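Local coordinates for RabGAP/TBC protein (Chlamydomonas reinhardtii, PDB 4P17), which is of unknown function but consists largely of a flagellar TBC domain of the kind that, in relatives, stimulates GTP hydrolysis by Rab GTPases, at residues A153-I157 with L234-V239; S115-F119 with R131-C135; L206-L211 with L266-K270; R213-F218 with E273-V279. All blocks are in the same frame, centred on the assembly; numbering follows the deposited sequence.

In the fold
The four contacts lie in one all-helical TBC domain and form two pairs. Contacts 1 and 2 have centres 13 Å apart and touch where Asn155 OD1 of contact 1 lies 3.2 Å from Thr118 OG1 of contact 2, a probable hydrogen bond. Their helices 128-144 and 153-164 are successive. Contacts 3 and 4 have centres 10 Å apart and sit on one side of the chain's centre. They join helices 201-210 and 212-221 to helices 259-271 and 273-277. Along the chain contact 2 closes first. Contacts 1, 3 and 4 cross one another, so the later part of the domain folds back repeatedly. Contact 1 ties this later part to helix 153-164, near the centre of the chain.

Contact 1 (A153-I157 with L234-V239); sequences AMNTI and LCLFSV
Thr156 and Ser238 join helix 153-164 to the turn that follows helix 226-234. That helix ends in a Schellman motif with Leu236 as its C-prime residue, and Cys235 to Ser238 form a type I' turn. The polar part is a short relay. Thr156 OG1 donates to Ser238 OG at 2.8 Å, and Ser238 OG donates in turn to Cys235 O at 2.6 Å. The second bond lies in the carbonyl plane, on a lone pair. Ser238 N also binds Cys235 O, so two donors grip this oxygen. Ser238 OG stands between its own N and carbonyl carbon (chi1 57°), which lets it fold back over the turn. An alanine here would probably leave Thr156 OG1 without its acceptor and Cys235 O with one donor fewer from the turn. The apolar part lies beside the relay. Ala153 CB meets Leu234 CB and Cys235 SG, both at 4.0 Å. Outside the two segments, Leu179 of helix 169-183 touches both Ile157 and Leu236. Ile157 reaches the turn with its end: CD1 packs against Leu236 CD1 at 3.6 Å, and CG1 lies 3.6 Å from Cys235 O.

Contact 2 (S115-F119 with R131-C135); sequences STHTF and RAALC
Arg131 reaches from helix 128-144 into the curve of the loop 115-119. Its chain bends at chi2 (-65°), which brings the guanidinium back to the loop. NH2 donates to two backbone oxygens, Thr118 O at 3.1 Å and Phe119 O at 3.0 Å. Neither bond is straight, with N-H...O angles of 140° and 130°. The donor stands well above the carbonyl plane of Phe119. NH1 adds a weak bond to Thr118 O. Ser115 O sits over the centre of one guanidinium face, 3.3 Å from CZ. A leucine in place of Arg131 would probably leave the carbonyls of Thr118 and Phe119 without these donors and let the loop move more freely. The backbone of Arg131 takes part too: one water donates to Arg131 O and hydrogen-bonds Ser115 OG. One turn on, Leu134 points at the loop, and its CD2 lies 3.6 Å from Ser115 OG. Its CD1 only brushes the Phe119 ring. Asp114 matches the aspartate of the IxxDxxR signature of TBC domains, and His117 stands where the signature has its arginine, the arginine finger. The contact thus holds what is probably the counterpart of the arginine-finger loop of active relatives.

Contact 3 (L206-L211 with L266-K270); sequences LIGTKL and LAMLK
Leu266 packs on Leu206, Lys210 and Leu211 in a contact with no flat side-chain groups. It therefore has no faces or edges to assign, and methyl branches and methylene chains do the touching. Leu266 has the most surface covered. Its CG is anti to the backbone N (chi1 -180°), which sends both methyls toward helix 201-210. CD1 fits between Leu206 CB at 3.7 Å and Leu211 CD1 at 3.8 Å. CD2 takes the other side and meets the aliphatic part of Lys210, which lies across it nearly perpendicular. Lys210 CD approaches Leu266 CD2 to 3.5 Å, a tight pair. Leu211 and Leu266 lie alongside one another and point opposite ways. Leu211 CD1 then goes on to Leu269 CB at 3.8 Å, while its CD2 lies against Lys270 CG at 4.0 Å. Ile207 adds a second pair: its CD1 presses on Leu269 CD1 at 3.5 Å, also tight. Behind this pair, Leu214 and Phe218 of helix 212-221 extend the apolar layer. The axes of segments 206-210 and 266-270 pass 10.7 Å apart at 46°. Leu211 is the residue between helices 201-210 and 212-221, at the N-cap position of the second, so the packing also covers the junction between them. This is plain helix-helix packing by leucine and isoleucine in the all-helical TBC fold.

Contact 4 (R213-F218 with E273-V279); sequences RLQQHF and EDNMLRV
Leu277, His217 and Leu214 give this contact most of its buried surface. Leu277 sits near the end of the short helix 273-277 and reaches across to helix 212-221 with its CD2. This methyl lies 3.5 Å from His217 CB and 4.2 Å from Leu214 CD1. It also rests against the backbone carbonyl of Arg213. The other methyl is placed over the guanidinium of Arg213, but too close for the modelled distance to be trusted. His217 has its CG anti to the backbone N (chi1 -179°), which carries the ring out to the end of the short helix. There Leu277 CA sits over the ring face, 3.9 Å from the centroid, in a CH-pi contact. Leu214 fills the next layer. Its CD1 packs on Met276 CB at 3.8 Å, and its CD2 meets Met276 CE, also at 3.8 Å. A bend at chi3 (-68°) turns Met276 CE toward Leu214 CD2. Met276 SD lies at the edge of the Phe218 ring, 5.1 Å from the centroid. This is a Met-aromatic contact, and Leu285 and Met289 of helix 282-294 lie beside it. The polar side is at Glu273. One water donates to Glu273 OE2 at 2.7 Å and accepts from Arg213 N. The axes of segments 213-218 and 273-277 pass 10.0 Å apart, and their directions differ by 28°. The chemistry implies an apolar seam of Leu214, Met276, Phe218 and Leu277. The carboxylate of Glu273 meets the start of helix 212-221 through water, and its charge would probably interact favourably with that helix end.

Contact 1 (A153-I157 with L234-V239)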
loop_
_atom_site.group_PDB
_atom_site.type_symbol
_atom_site.label_atom_id
_atom_site.label_comp_id
_atom_site.label_asym_id
_atom_site.label_seq_id
_atom_site.Cartn_x
_atom_site.Cartn_y
_atom_site.Cartn_z
ATOM N N ALA A 153 6.445 -7.289 -7.588
ATOM C CA ALA A 153 5.723 -6.582 -6.541
ATOM C C ALA A 153 5.751 -5.069 -6.748
ATOM O O ALA A 153 4.784 -4.380 -6.501
ATOM C CB ALA A 153 6.332 -6.941 -5.156
ATOM N N MET A 154 6.886 -4.559 -7.193
ATOM C CA MET A 154 7.063 -3.119 -7.308
ATOM C C MET A 154 6.210 -2.533 -8.441
ATOM O O MET A 154 5.944 -1.349 -8.466
ATOM C CB MET A 154 8.547 -2.793 -7.503
ATOM C CG MET A 154 9.440 -3.123 -6.287
ATOM S SD MET A 154 11.190 -3.378 -6.741
ATOM C CE MET A 154 11.665 -1.688 -7.127
ATOM N N ASN A 155 5.752 -3.361 -9.373
ATOM C CA ASN A 155 4.974 -2.832 -10.494
ATOM C C ASN A 155 3.676 -2.210 -10.012
ATOM O O ASN A 155 3.423 -1.031 -10.242
ATOM C CB ASN A 155 4.695 -3.926 -11.535
ATOM C CG ASN A 155 4.253 -3.356 -12.866
ATOM O OD1 ASN A 155 3.137 -2.845 -13.002
ATOM N ND2 ASN A 155 5.094 -3.490 -13.860
ATOM N N THR A 156 2.871 -2.959 -9.261
ATOM C CA THR A 156 1.580 -2.427 -8.850
ATOM C C THR A 156 1.744 -1.364 -7.743
ATOM O O THR A 156 0.966 -0.423 -7.658
ATOM C CB THR A 156 0.595 -3.563 -8.397
ATOM O OG1 THR A 156 1.166 -4.330 -7.339
ATOM C CG2 THR A 156 0.253 -4.495 -9.592
ATOM N N ILE A 157 2.784 -1.473 -6.923
ATOM C CA ILE A 157 3.097 -0.404 -5.965
ATOM C C ILE A 157 3.317 0.942 -6.671
ATOM O O ILE A 157 2.737 1.953 -6.333
ATOM C CB ILE A 157 4.347 -0.768 -5.135
ATOM C CG1 ILE A 157 4.039 -1.976 -4.241
ATOM C CG2 ILE A 157 4.773 0.407 -4.239
ATOM C CD1 ILE A 157 5.210 -2.501 -3.476
ATOM N N LEU A 234 4.305 -8.152 0.224
ATOM C CA LEU A 234 5.229 -7.727 -0.837
ATOM C C LEU A 234 4.643 -6.583 -1.672
ATOM O O LEU A 234 5.357 -5.677 -2.103
ATOM C CB LEU A 234 5.590 -8.890 -1.765
ATOM C CG LEU A 234 6.414 -10.039 -1.190
ATOM C CD1 LEU A 234 6.567 -11.138 -2.228
ATOM C CD2 LEU A 234 7.773 -9.529 -0.705
ATOM N N CYS A 235 3.349 -6.653 -1.938
ATOM C CA CYS A 235 2.707 -5.647 -2.792
ATOM C C CYS A 235 2.065 -4.546 -1.992
ATOM O O CYS A 235 1.405 -3.696 -2.540
ATOM C CB CYS A 235 1.661 -6.301 -3.685
ATOM S SG CYS A 235 2.397 -7.564 -4.750
ATOM N N LEU A 236 2.271 -4.557 -0.683
ATOM C CA LEU A 236 1.692 -3.578 0.213
ATOM C C LEU A 236 0.204 -3.409 -0.016
ATOM O O LEU A 236 -0.278 -2.286 -0.124
ATOM C CB LEU A 236 2.365 -2.215 0.052
ATOM C CG LEU A 236 3.870 -2.266 0.069
ATOM C CD1 LEU A 236 4.395 -0.882 -0.309
ATOM C CD2 LEU A 236 4.316 -2.708 1.449
ATOM N N PHE A 237 -0.486 -4.546 -0.099
ATOM C CA PHE A 237 -1.933 -4.663 -0.355
ATOM C C PHE A 237 -2.415 -4.183 -1.714
ATOM O O PHE A 237 -3.614 -4.218 -1.969
ATOM C CB PHE A 237 -2.733 -3.940 0.757
ATOM C CG PHE A 237 -2.472 -4.489 2.145
ATOM C CD1 PHE A 237 -2.935 -5.748 2.507
ATOM C CD2 PHE A 237 -1.727 -3.764 3.063
ATOM C CE1 PHE A 237 -2.668 -6.257 3.766
ATOM C CE2 PHE A 237 -1.441 -4.273 4.309
ATOM C CZ PHE A 237 -1.919 -5.518 4.670
ATOM N N SER A 238 -1.511 -3.781 -2.620
ATOM C CA SER A 238 -1.941 -3.069 -3.789
ATOM C C SER A 238 -2.684 -3.973 -4.782
ATOM O O SER A 238 -3.474 -3.460 -5.578
ATOM C CB SER A 238 -0.763 -2.369 -4.505
ATOM O OG SER A 238 0.293 -3.253 -4.887
ATOM N N VAL A 239 -2.450 -5.290 -4.736
ATOM C CA VAL A 239 -3.156 -6.223 -5.619
ATOM C C VAL A 239 -4.280 -6.971 -4.887
ATOM O O VAL A 239 -4.798 -7.954 -5.403
ATOM C CB VAL A 239 -2.221 -7.282 -6.238
ATOM C CG1 VAL A 239 -0.974 -6.613 -6.874
ATOM C CG2 VAL A 239 -1.771 -8.284 -5.221
#

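Contact 2 (S115-F119 with R131-C135)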
loop_
_atom_site.group_PDB
_atom_site.type_symbol
_atom_site.label_atom_id
_atom_site.label_comp_id
_atom_site.label_asym_id
_atom_site.label_seq_id
_atom_site.Cartn_x
_atom_site.Cartn_y
_atom_site.Cartn_z
ATOM N N SER A 115 3.736 -5.481 -17.073
ATOM C CA SER A 115 2.604 -4.584 -17.372
ATOM C C SER A 115 1.567 -5.125 -18.372
ATOM O O SER A 115 0.570 -4.460 -18.656
ATOM C CB SER A 115 3.147 -3.255 -17.889
ATOM O OG SER A 115 3.756 -2.520 -16.840
ATOM N N THR A 116 1.769 -6.309 -18.912
ATOM C CA THR A 116 0.773 -6.859 -19.793
ATOM C C THR A 116 -0.297 -7.597 -18.984
ATOM O O THR A 116 -1.214 -8.177 -19.553
ATOM C CB THR A 116 1.399 -7.783 -20.822
ATOM O OG1 THR A 116 1.948 -8.929 -20.162
ATOM C CG2 THR A 116 2.500 -7.021 -21.601
ATOM N N HIS A 117 -0.217 -7.570 -17.657
ATOM C CA HIS A 117 -1.307 -8.182 -16.886
ATOM C C HIS A 117 -1.639 -7.454 -15.574
ATOM O O HIS A 117 -2.584 -7.826 -14.857
ATOM C CB HIS A 117 -0.999 -9.681 -16.645
ATOM C CG HIS A 117 0.352 -9.964 -16.071
ATOM N ND1 HIS A 117 1.451 -10.239 -16.855
ATOM C CD2 HIS A 117 0.765 -10.079 -14.786
ATOM C CE1 HIS A 117 2.492 -10.484 -16.078
ATOM N NE2 HIS A 117 2.103 -10.393 -14.819
ATOM N N THR A 118 -0.901 -6.393 -15.283
ATOM C CA THR A 118 -1.284 -5.492 -14.203
ATOM C C THR A 118 -2.234 -4.419 -14.749
ATOM O O THR A 118 -2.264 -4.180 -15.958
ATOM C CB THR A 118 -0.065 -4.814 -13.579
ATOM O OG1 THR A 118 0.652 -4.137 -14.604
ATOM C CG2 THR A 118 0.859 -5.839 -12.913
ATOM N N PHE A 119 -2.986 -3.775 -13.858
ATOM C CA PHE A 119 -3.955 -2.718 -14.224
ATOM C C PHE A 119 -4.609 -2.866 -15.579
ATOM O O PHE A 119 -4.484 -1.995 -16.438
ATOM C CB PHE A 119 -3.283 -1.359 -14.167
ATOM C CG PHE A 119 -2.730 -1.064 -12.842
ATOM C CD1 PHE A 119 -3.567 -1.057 -11.752
ATOM C CD2 PHE A 119 -1.375 -0.866 -12.662
ATOM C CE1 PHE A 119 -3.089 -0.814 -10.514
ATOM C CE2 PHE A 119 -0.882 -0.631 -11.399
ATOM C CZ PHE A 119 -1.765 -0.600 -10.325
ATOM N N ARG A 131 1.571 3.349 -19.007
ATOM C CA ARG A 131 2.563 2.286 -19.098
ATOM C C ARG A 131 3.982 2.871 -19.182
ATOM O O ARG A 131 4.910 2.386 -18.537
ATOM C CB ARG A 131 2.285 1.405 -20.313
ATOM C CG ARG A 131 0.955 0.692 -20.279
ATOM C CD ARG A 131 0.878 -0.322 -19.150
ATOM N NE ARG A 131 -0.396 -1.031 -19.182
ATOM C CZ ARG A 131 -0.985 -1.583 -18.135
ATOM N NH1 ARG A 131 -0.417 -1.543 -16.937
ATOM N NH2 ARG A 131 -2.152 -2.184 -18.310
ATOM N N ALA A 132 4.145 3.939 -19.959
ATOM C CA ALA A 132 5.500 4.484 -20.174
ATOM C C ALA A 132 6.001 5.145 -18.920
ATOM O O ALA A 132 7.153 4.976 -18.543
ATOM C CB ALA A 132 5.532 5.448 -21.323
ATOM N N ALA A 133 5.114 5.858 -18.245
ATOM C CA ALA A 133 5.450 6.501 -16.978
ATOM C C ALA A 133 5.852 5.498 -15.922
ATOM O O ALA A 133 6.860 5.647 -15.250
ATOM C CB ALA A 133 4.262 7.321 -16.490
ATOM N N LEU A 134 5.081 4.428 -15.820
ATOM C CA LEU A 134 5.340 3.414 -14.822
ATOM C C LEU A 134 6.668 2.732 -15.124
ATOM O O LEU A 134 7.474 2.442 -14.239
ATOM C CB LEU A 134 4.173 2.442 -14.806
ATOM C CG LEU A 134 4.204 1.301 -13.795
ATOM C CD1 LEU A 134 2.861 1.166 -13.113
ATOM C CD2 LEU A 134 4.547 0.064 -14.523
ATOM N N CYS A 135 6.920 2.512 -16.397
ATOM C CA CYS A 135 8.163 1.865 -16.799
ATOM C C CYS A 135 9.353 2.777 -16.500
ATOM O O CYS A 135 10.384 2.315 -16.015
ATOM C CB CYS A 135 8.127 1.489 -18.280
ATOM S SG CYS A 135 7.099 0.043 -18.633
HETATM O O HOH W 1 4.564 -0.280 -18.244
#

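Contact 3 (L206-L211 with L266-K270)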
loop_
_atom_site.group_PDB
_atom_site.type_symbol
_atom_site.label_atom_id
_atom_site.label_comp_id
_atom_site.label_asym_id
_atom_site.label_seq_id
_atom_site.Cartn_x
_atom_site.Cartn_y
_atom_site.Cartn_z
ATOM N N LEU A 206 0.166 -13.520 16.086
ATOM C CA LEU A 206 -1.030 -12.746 16.373
ATOM C C LEU A 206 -2.299 -13.549 16.148
ATOM O O LEU A 206 -3.254 -13.379 16.881
ATOM C CB LEU A 206 -1.066 -11.477 15.526
ATOM C CG LEU A 206 -0.059 -10.432 15.995
ATOM C CD1 LEU A 206 0.169 -9.374 14.879
ATOM C CD2 LEU A 206 -0.552 -9.798 17.272
ATOM N N ILE A 207 -2.308 -14.398 15.129
ATOM C CA ILE A 207 -3.480 -15.241 14.865
ATOM C C ILE A 207 -3.696 -16.141 16.074
ATOM O O ILE A 207 -4.819 -16.271 16.577
ATOM C CB ILE A 207 -3.288 -16.082 13.562
ATOM C CG1 ILE A 207 -3.372 -15.176 12.331
ATOM C CG2 ILE A 207 -4.362 -17.200 13.420
ATOM C CD1 ILE A 207 -2.839 -15.837 11.080
ATOM N N GLY A 208 -2.615 -16.755 16.559
ATOM C CA GLY A 208 -2.739 -17.689 17.664
ATOM C C GLY A 208 -3.184 -17.014 18.957
ATOM O O GLY A 208 -3.937 -17.588 19.760
ATOM N N THR A 209 -2.725 -15.791 19.163
ATOM C CA THR A 209 -3.050 -15.032 20.372
ATOM C C THR A 209 -4.430 -14.374 20.328
ATOM O O THR A 209 -5.220 -14.497 21.268
ATOM C CB THR A 209 -1.996 -13.940 20.627
ATOM O OG1 THR A 209 -1.963 -13.023 19.528
ATOM C CG2 THR A 209 -0.685 -14.559 20.757
ATOM N N LYS A 210 -4.718 -13.709 19.216
ATOM C CA LYS A 210 -5.918 -12.896 19.053
ATOM C C LYS A 210 -7.091 -13.628 18.420
ATOM O O LYS A 210 -8.245 -13.249 18.645
ATOM C CB LYS A 210 -5.603 -11.662 18.201
ATOM C CG LYS A 210 -4.505 -10.787 18.760
ATOM C CD LYS A 210 -4.845 -9.319 18.629
ATOM C CE LYS A 210 -3.660 -8.421 18.920
ATOM N NZ LYS A 210 -3.921 -7.040 18.428
ATOM N N LEU A 211 -6.798 -14.675 17.655
ATOM C CA LEU A 211 -7.797 -15.351 16.854
ATOM C C LEU A 211 -7.619 -16.860 17.015
ATOM O O LEU A 211 -7.446 -17.580 16.046
ATOM C CB LEU A 211 -7.686 -14.906 15.391
ATOM C CG LEU A 211 -7.893 -13.408 15.107
ATOM C CD1 LEU A 211 -7.578 -13.084 13.647
ATOM C CD2 LEU A 211 -9.307 -12.943 15.460
ATOM N N LEU A 266 -3.614 -8.688 10.290
ATOM C CA LEU A 266 -4.359 -9.313 11.389
ATOM C C LEU A 266 -5.790 -8.786 11.389
ATOM O O LEU A 266 -6.736 -9.556 11.587
ATOM C CB LEU A 266 -3.717 -9.033 12.759
ATOM C CG LEU A 266 -4.522 -9.715 13.869
ATOM C CD1 LEU A 266 -4.308 -11.235 13.796
ATOM C CD2 LEU A 266 -4.178 -9.172 15.199
ATOM N N ALA A 267 -5.944 -7.478 11.160
ATOM C CA ALA A 267 -7.276 -6.875 11.164
ATOM C C ALA A 267 -8.147 -7.511 10.081
ATOM O O ALA A 267 -9.321 -7.762 10.299
ATOM C CB ALA A 267 -7.190 -5.363 10.973
ATOM N N MET A 268 -7.579 -7.770 8.912
ATOM C CA MET A 268 -8.323 -8.457 7.858
ATOM C C MET A 268 -8.804 -9.816 8.294
ATOM O O MET A 268 -9.921 -10.209 7.977
ATOM C CB MET A 268 -7.459 -8.620 6.620
ATOM C CG MET A 268 -7.183 -7.354 5.922
ATOM S SD MET A 268 -8.599 -6.701 5.048
ATOM C CE MET A 268 -9.050 -8.041 3.945
ATOM N N LEU A 269 -7.948 -10.548 8.999
ATOM C CA LEU A 269 -8.314 -11.873 9.460
ATOM C C LEU A 269 -9.365 -11.801 10.567
ATOM O O LEU A 269 -10.233 -12.669 10.645
ATOM C CB LEU A 269 -7.081 -12.621 9.926
ATOM C CG LEU A 269 -6.017 -12.830 8.837
ATOM C CD1 LEU A 269 -4.772 -13.562 9.339
ATOM C CD2 LEU A 269 -6.602 -13.564 7.635
ATOM N N LYS A 270 -9.277 -10.784 11.425
ATOM C CA LYS A 270 -10.268 -10.604 12.476
ATOM C C LYS A 270 -11.637 -10.329 11.875
ATOM O O LYS A 270 -12.663 -10.898 12.278
ATOM C CB LYS A 270 -9.849 -9.462 13.396
ATOM C CG LYS A 270 -10.706 -9.254 14.610
ATOM C CD LYS A 270 -9.940 -8.449 15.639
ATOM C CE LYS A 270 -10.794 -7.354 16.264
ATOM N NZ LYS A 270 -12.123 -7.827 16.726
#

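Contact 4 (R213-F218 with E273-V279)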
loop_
_atom_site.group_PDB
_atom_site.type_symbol
_atom_site.label_atom_id
_atom_site.label_comp_id
_atom_site.label_asym_id
_atom_site.label_seq_id
_atom_site.Cartn_x
_atom_site.Cartn_y
_atom_site.Cartn_z
ATOM N N ARG A 213 -9.566 -19.364 17.492
ATOM C CA ARG A 213 -10.446 -20.189 16.672
ATOM C C ARG A 213 -9.916 -20.299 15.264
ATOM O O ARG A 213 -10.014 -21.342 14.623
ATOM C CB ARG A 213 -11.840 -19.620 16.611
ATOM C CG ARG A 213 -12.641 -19.812 17.855
ATOM C CD ARG A 213 -13.979 -19.079 17.687
ATOM N NE ARG A 213 -14.963 -19.873 16.948
ATOM C CZ ARG A 213 -15.998 -19.371 16.272
ATOM N NH1 ARG A 213 -16.180 -18.057 16.207
ATOM N NH2 ARG A 213 -16.847 -20.186 15.641
ATOM N N LEU A 214 -9.367 -19.201 14.768
ATOM C CA LEU A 214 -8.851 -19.208 13.428
ATOM C C LEU A 214 -7.590 -20.074 13.351
ATOM O O LEU A 214 -7.396 -20.805 12.387
ATOM C CB LEU A 214 -8.583 -17.770 12.961
ATOM C CG LEU A 214 -8.399 -17.629 11.456
ATOM C CD1 LEU A 214 -9.604 -18.112 10.653
ATOM C CD2 LEU A 214 -8.071 -16.194 11.068
ATOM N N GLN A 215 -6.755 -20.048 14.384
ATOM C CA GLN A 215 -5.503 -20.821 14.324
ATOM C C GLN A 215 -5.787 -22.328 14.297
ATOM O O GLN A 215 -5.197 -23.075 13.517
ATOM C CB GLN A 215 -4.588 -20.465 15.498
ATOM C CG GLN A 215 -3.136 -20.892 15.296
ATOM C CD GLN A 215 -2.392 -20.142 14.188
ATOM O OE1 GLN A 215 -2.819 -20.119 13.034
ATOM N NE2 GLN A 215 -1.227 -19.569 14.534
ATOM N N GLN A 216 -6.718 -22.757 15.138
ATOM C CA GLN A 216 -7.141 -24.153 15.180
ATOM C C GLN A 216 -7.656 -24.581 13.810
ATOM O O GLN A 216 -7.392 -25.683 13.320
ATOM C CB GLN A 216 -8.233 -24.343 16.235
ATOM N N HIS A 217 -8.379 -23.660 13.201
ATOM C CA HIS A 217 -9.004 -23.869 11.923
ATOM C C HIS A 217 -7.946 -23.932 10.832
ATOM O O HIS A 217 -7.986 -24.812 9.991
ATOM C CB HIS A 217 -10.018 -22.767 11.652
ATOM C CG HIS A 217 -10.724 -22.925 10.342
ATOM N ND1 HIS A 217 -11.446 -24.056 10.023
ATOM C CD2 HIS A 217 -10.794 -22.108 9.265
ATOM C CE1 HIS A 217 -11.928 -23.927 8.795
ATOM N NE2 HIS A 217 -11.544 -22.759 8.312
ATOM N N PHE A 218 -6.972 -23.025 10.849
ATOM C CA PHE A 218 -5.920 -23.101 9.857
ATOM C C PHE A 218 -5.108 -24.378 10.001
ATOM O O PHE A 218 -4.695 -24.967 8.999
ATOM C CB PHE A 218 -4.977 -21.895 9.945
ATOM C CG PHE A 218 -5.542 -20.625 9.383
ATOM C CD1 PHE A 218 -6.765 -20.605 8.710
ATOM C CD2 PHE A 218 -4.838 -19.429 9.537
ATOM C CE1 PHE A 218 -7.273 -19.422 8.183
ATOM C CE2 PHE A 218 -5.335 -18.233 9.018
ATOM C CZ PHE A 218 -6.554 -18.226 8.346
ATOM N N GLU A 273 -13.045 -13.359 10.047
ATOM C CA GLU A 273 -12.856 -14.613 10.774
ATOM C C GLU A 273 -14.088 -15.520 10.690
ATOM O O GLU A 273 -13.968 -16.709 10.380
ATOM C CB GLU A 273 -12.537 -14.363 12.244
ATOM C CG GLU A 273 -12.213 -15.666 12.962
ATOM C CD GLU A 273 -12.030 -15.510 14.461
ATOM O OE1 GLU A 273 -12.554 -14.527 15.057
ATOM O OE2 GLU A 273 -11.358 -16.387 15.049
ATOM N N ASP A 274 -15.256 -14.961 11.004
ATOM C CA ASP A 274 -16.505 -15.718 10.969
ATOM C C ASP A 274 -16.644 -16.420 9.617
ATOM O O ASP A 274 -16.981 -17.612 9.537
ATOM C CB ASP A 274 -17.686 -14.778 11.239
ATOM C CG ASP A 274 -19.036 -15.418 10.972
ATOM O OD1 ASP A 274 -19.390 -15.616 9.788
ATOM O OD2 ASP A 274 -19.760 -15.691 11.955
ATOM N N ASN A 275 -16.349 -15.672 8.564
ATOM C CA ASN A 275 -16.397 -16.185 7.189
ATOM C C ASN A 275 -15.451 -17.373 6.933
ATOM O O ASN A 275 -15.841 -18.384 6.306
ATOM C CB ASN A 275 -16.060 -15.057 6.214
ATOM C CG ASN A 275 -16.897 -13.805 6.456
ATOM O OD1 ASN A 275 -16.775 -13.128 7.489
ATOM N ND2 ASN A 275 -17.748 -13.490 5.495
ATOM N N MET A 276 -14.212 -17.236 7.400
ATOM C CA MET A 276 -13.197 -18.254 7.185
ATOM C C MET A 276 -13.482 -19.545 7.964
ATOM O O MET A 276 -13.147 -20.635 7.499
ATOM C CB MET A 276 -11.808 -17.716 7.570
ATOM C CG MET A 276 -11.131 -16.961 6.443
ATOM S SD MET A 276 -9.548 -16.232 6.917
ATOM C CE MET A 276 -10.119 -14.993 8.050
ATOM N N LEU A 277 -14.105 -19.433 9.126
ATOM C CA LEU A 277 -14.227 -20.608 9.997
ATOM C C LEU A 277 -15.185 -21.627 9.401
ATOM O O LEU A 277 -15.135 -22.808 9.758
ATOM C CB LEU A 277 -14.701 -20.224 11.391
ATOM C CG LEU A 277 -13.678 -19.526 12.290
ATOM C CD1 LEU A 277 -14.373 -19.039 13.539
ATOM C CD2 LEU A 277 -12.514 -20.455 12.634
ATOM N N ARG A 278 -16.051 -21.178 8.496
ATOM C CA ARG A 278 -17.012 -22.085 7.863
ATOM C C ARG A 278 -16.456 -22.771 6.618
ATOM O O ARG A 278 -17.138 -23.573 6.020
ATOM C CB ARG A 278 -18.279 -21.324 7.499
ATOM C CG ARG A 278 -19.029 -20.734 8.686
ATOM C CD ARG A 278 -20.204 -19.880 8.233
ATOM N NE ARG A 278 -19.772 -18.818 7.322
ATOM C CZ ARG A 278 -19.709 -18.935 5.999
ATOM N NH1 ARG A 278 -20.056 -20.068 5.401
ATOM N NH2 ARG A 278 -19.297 -17.912 5.266
ATOM N N VAL A 279 -15.205 -22.492 6.248
ATOM C CA VAL A 279 -14.634 -23.056 5.032
ATOM C C VAL A 279 -13.678 -24.172 5.398
ATOM O O VAL A 279 -12.714 -23.944 6.091
ATOM C CB VAL A 279 -13.895 -21.992 4.188
ATOM C CG1 VAL A 279 -13.262 -22.624 2.958
ATOM C CG2 VAL A 279 -14.851 -20.894 3.768
HETATM O O HOH W 2 -10.950 -16.630 17.721
#